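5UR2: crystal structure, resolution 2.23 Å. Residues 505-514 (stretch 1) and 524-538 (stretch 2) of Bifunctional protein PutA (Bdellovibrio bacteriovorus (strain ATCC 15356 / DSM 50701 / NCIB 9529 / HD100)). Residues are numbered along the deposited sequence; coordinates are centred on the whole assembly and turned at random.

Stretch 1 (505-514) ELQSGKIFDR
Stretch 2, residues 524-538: VGKIQMATTEQAEQA

The two stretches form an antiparallel strand pair, extended at one end by a polar knot in which a loop is held by glutamine side chains from the strand and the following helix; together they bury 844 Å².

Strand 511-514 runs against strand 524-528 with 158° between their N-to-C directions and a closest axial approach of 4.5 Å. The register pairs Ile511 with Gln528, Phe512 with Ile527, Asp513 with Lys526 and Arg514 with Gly525, at CA-CA separations of 4.8 to 5.0 Å. Phe512 and Ile527 exchange both backbone bonds: Phe512 N to Ile527 O is 3.0 Å and Ile527 N to Phe512 O is 2.9 Å. Arg514 N to Gly525 O (2.8 Å) and Gly525 N to Arg514 O (3.2 Å) repeat the pattern, while Met529 N to Lys510 O (2.9 Å) extends the ladder. Phi/psi values near -105/125 through Ile511 and Phe512 give the extended backbone this requires.

On the face carrying Ile511 and Gln528, Lys526 (chi1 m, chi2 t) reaches Asp513 (chi1 m) in a salt bridge, NZ to OD1, whose 2.4 Å is very short. On the other face, Phe512 (chi1 t, chi2 76°) sets CB 3.7 Å from Met529 CG, and Ile527 CG1 lies at its ring edge, 4.3 Å from CD2.

Toward the loop that precedes Ile511, Gln528 (m, m) folds so that its OE1 accepts from Ser508 N (2.7 Å) and Gly509 N (3.0 Å). Gly509, at phi/psi 86/-10, adopts a turn conformation suited to glycine. Ser508 (chi1 p) donates OG to Met529 O at 2.7 Å, and OG accepts from Lys510 N at 3.2 Å. Helix 532-538 begins after Thr531, whose OG1 caps Gln534 N at 3.0 Å. Gln534 (m, t) then bridges backbones: NE2 donates to Gln507 O (3.0 Å), and OE1 accepts from Thr531 N (3.0 Å).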

# COMPACT_ATOMS: atom_id res chain seq x y z
N GLU B 505 1.73 28.00 29.23
CA GLU B 505 0.34 28.02 29.66
C GLU B 505 -0.20 29.45 29.63
O GLU B 505 0.49 30.41 30.01
CB GLU B 505 0.22 27.41 31.06
CG GLU B 505 0.55 25.90 31.08
CD GLU B 505 0.38 25.19 32.45
OE1 GLU B 505 -0.45 25.61 33.30
OE2 GLU B 505 1.07 24.17 32.66
N LEU B 506 -1.42 29.60 29.11
CA LEU B 506 -2.07 30.90 28.96
C LEU B 506 -3.47 30.86 29.55
O LEU B 506 -4.10 29.80 29.68
CB LEU B 506 -2.17 31.33 27.49
CG LEU B 506 -0.85 31.32 26.74
CD1 LEU B 506 -1.09 31.61 25.27
CD2 LEU B 506 0.08 32.34 27.39
N GLN B 507 -3.97 32.05 29.88
CA GLN B 507 -5.32 32.22 30.39
C GLN B 507 -6.05 33.25 29.54
O GLN B 507 -5.44 34.12 28.92
CB GLN B 507 -5.26 32.68 31.84
CG GLN B 507 -5.04 31.52 32.75
CD GLN B 507 -4.29 31.93 33.98
OE1 GLN B 507 -4.88 32.26 35.01
NE2 GLN B 507 -2.96 31.92 33.88
N SER B 508 -7.38 33.15 29.53
CA SER B 508 -8.22 34.13 28.86
C SER B 508 -9.14 34.91 29.79
O SER B 508 -9.57 36.00 29.41
CB SER B 508 -9.08 33.44 27.79
OG SER B 508 -10.11 32.68 28.39
N GLY B 509 -9.45 34.39 30.97
CA GLY B 509 -10.42 35.00 31.84
C GLY B 509 -11.86 34.61 31.58
O GLY B 509 -12.73 34.96 32.38
N LYS B 510 -12.13 33.91 30.48
CA LYS B 510 -13.47 33.41 30.18
C LYS B 510 -13.48 31.93 30.55
O LYS B 510 -12.85 31.12 29.87
CB LYS B 510 -13.82 33.62 28.71
N ILE B 511 -14.17 31.59 31.64
CA ILE B 511 -14.10 30.26 32.23
C ILE B 511 -15.40 29.51 31.95
O ILE B 511 -16.49 30.00 32.26
CB ILE B 511 -13.83 30.34 33.74
CG1 ILE B 511 -12.46 30.98 33.98
CG2 ILE B 511 -13.89 28.96 34.36
CD1 ILE B 511 -12.08 31.05 35.44
N PHE B 512 -15.28 28.30 31.39
CA PHE B 512 -16.40 27.40 31.20
C PHE B 512 -16.36 26.31 32.27
O PHE B 512 -15.33 25.65 32.45
CB PHE B 512 -16.35 26.77 29.80
CG PHE B 512 -17.38 25.70 29.58
CD1 PHE B 512 -18.70 26.03 29.35
CD2 PHE B 512 -17.02 24.36 29.61
CE1 PHE B 512 -19.65 25.05 29.15
CE2 PHE B 512 -17.97 23.37 29.41
CZ PHE B 512 -19.28 23.71 29.17
N ASP B 513 -17.47 26.15 33.01
CA ASP B 513 -17.56 25.15 34.07
C ASP B 513 -18.13 23.85 33.50
O ASP B 513 -19.26 23.84 33.00
CB ASP B 513 -18.45 25.64 35.21
CG ASP B 513 -17.79 26.75 36.04
OD1 ASP B 513 -16.55 26.88 36.04
OD2 ASP B 513 -18.52 27.48 36.74
N ARG B 514 -17.37 22.76 33.60
CA ARG B 514 -17.80 21.46 33.10
C ARG B 514 -18.17 20.58 34.29
O ARG B 514 -17.31 20.18 35.08
CB ARG B 514 -16.69 20.83 32.25
CG ARG B 514 -16.94 19.38 31.88
CD ARG B 514 -18.28 19.17 31.17
NE ARG B 514 -18.45 17.75 30.86
CZ ARG B 514 -19.61 17.16 30.59
NH1 ARG B 514 -20.74 17.86 30.60
NH2 ARG B 514 -19.64 15.86 30.32
N VAL B 524 -16.25 19.54 37.49
CA VAL B 524 -15.04 18.75 37.26
C VAL B 524 -13.91 19.62 36.70
O VAL B 524 -12.76 19.50 37.12
CB VAL B 524 -15.34 17.55 36.34
CG1 VAL B 524 -14.06 16.83 35.96
CG2 VAL B 524 -16.30 16.59 37.04
N GLY B 525 -14.22 20.49 35.75
CA GLY B 525 -13.22 21.34 35.13
C GLY B 525 -13.66 22.79 35.05
O GLY B 525 -14.84 23.08 34.81
N LYS B 526 -12.71 23.69 35.24
CA LYS B 526 -12.87 25.10 34.94
C LYS B 526 -11.91 25.42 33.79
O LYS B 526 -10.69 25.43 33.98
CB LYS B 526 -12.59 25.96 36.17
CG LYS B 526 -13.65 25.80 37.27
CD LYS B 526 -13.37 26.66 38.50
CE LYS B 526 -14.63 27.28 39.08
NZ LYS B 526 -15.53 27.86 38.04
N ILE B 527 -12.46 25.64 32.59
CA ILE B 527 -11.68 25.67 31.35
C ILE B 527 -11.48 27.10 30.90
O ILE B 527 -12.45 27.82 30.65
CB ILE B 527 -12.38 24.88 30.23
CG1 ILE B 527 -12.93 23.54 30.73
CG2 ILE B 527 -11.44 24.76 29.03
CD1 ILE B 527 -11.90 22.63 31.35
N GLN B 528 -10.22 27.51 30.75
CA GLN B 528 -9.90 28.75 30.04
C GLN B 528 -10.29 28.60 28.58
O GLN B 528 -9.71 27.76 27.87
CB GLN B 528 -8.40 29.07 30.15
CG GLN B 528 -7.85 29.31 31.56
CD GLN B 528 -8.37 30.61 32.19
OE1 GLN B 528 -8.50 31.64 31.52
NE2 GLN B 528 -8.66 30.55 33.49
N MET B 529 -11.24 29.41 28.11
CA MET B 529 -11.75 29.33 26.74
C MET B 529 -11.07 30.41 25.91
O MET B 529 -11.24 31.61 26.17
CB MET B 529 -13.27 29.49 26.71
CG MET B 529 -14.01 28.48 27.58
SD MET B 529 -13.80 26.78 27.01
CE MET B 529 -15.26 26.59 26.00
N ALA B 530 -10.33 29.99 24.89
CA ALA B 530 -9.42 30.89 24.20
C ALA B 530 -10.15 31.94 23.37
O ALA B 530 -11.26 31.72 22.88
CB ALA B 530 -8.49 30.08 23.30
N THR B 531 -9.49 33.08 23.19
CA THR B 531 -9.92 34.13 22.28
C THR B 531 -9.43 33.84 20.86
O THR B 531 -8.54 33.01 20.63
CB THR B 531 -9.38 35.49 22.71
OG1 THR B 531 -7.96 35.50 22.55
CG2 THR B 531 -9.71 35.76 24.18
N THR B 532 -9.98 34.59 19.90
CA THR B 532 -9.52 34.45 18.53
C THR B 532 -8.09 34.94 18.38
O THR B 532 -7.33 34.40 17.57
CB THR B 532 -10.44 35.22 17.59
OG1 THR B 532 -10.42 36.59 17.95
CG2 THR B 532 -11.86 34.73 17.75
N GLU B 533 -7.69 35.94 19.17
CA GLU B 533 -6.30 36.36 19.17
C GLU B 533 -5.39 35.23 19.64
O GLU B 533 -4.29 35.05 19.13
CB GLU B 533 -6.11 37.60 20.05
CG GLU B 533 -6.87 38.86 19.59
CD GLU B 533 -8.33 38.96 20.10
OE1 GLU B 533 -8.75 38.17 20.97
OE2 GLU B 533 -9.05 39.86 19.62
N GLN B 534 -5.85 34.45 20.62
CA GLN B 534 -5.05 33.31 21.04
C GLN B 534 -5.07 32.20 20.00
O GLN B 534 -4.09 31.47 19.85
CB GLN B 534 -5.52 32.82 22.41
CG GLN B 534 -5.16 33.84 23.51
CD GLN B 534 -5.84 33.56 24.83
OE1 GLN B 534 -6.99 33.10 24.87
NE2 GLN B 534 -5.15 33.89 25.92
N ALA B 535 -6.19 32.05 19.28
CA ALA B 535 -6.21 31.10 18.17
C ALA B 535 -5.20 31.50 17.11
O ALA B 535 -4.52 30.64 16.53
CB ALA B 535 -7.61 31.02 17.57
N GLU B 536 -5.05 32.81 16.88
CA GLU B 536 -4.04 33.28 15.93
C GLU B 536 -2.62 32.95 16.42
O GLU B 536 -1.76 32.53 15.65
CB GLU B 536 -4.22 34.79 15.69
CG GLU B 536 -3.19 35.47 14.80
CD GLU B 536 -3.21 34.95 13.36
OE1 GLU B 536 -4.28 34.51 12.88
OE2 GLU B 536 -2.15 34.96 12.72
N GLN B 537 -2.38 33.11 17.72
CA GLN B 537 -1.10 32.72 18.30
C GLN B 537 -0.86 31.23 18.15
O GLN B 537 0.28 30.80 17.95
CB GLN B 537 -1.04 33.14 19.77
CG GLN B 537 -1.02 34.66 19.99
CD GLN B 537 -1.33 35.06 21.44
OE1 GLN B 537 -0.86 34.43 22.40
NE2 GLN B 537 -2.12 36.13 21.60
N ALA B 538 -1.90 30.41 18.31
CA ALA B 538 -1.73 28.98 18.10
C ALA B 538 -1.37 28.68 16.64
O ALA B 538 -0.45 27.90 16.37
CB ALA B 538 -3.01 28.23 18.52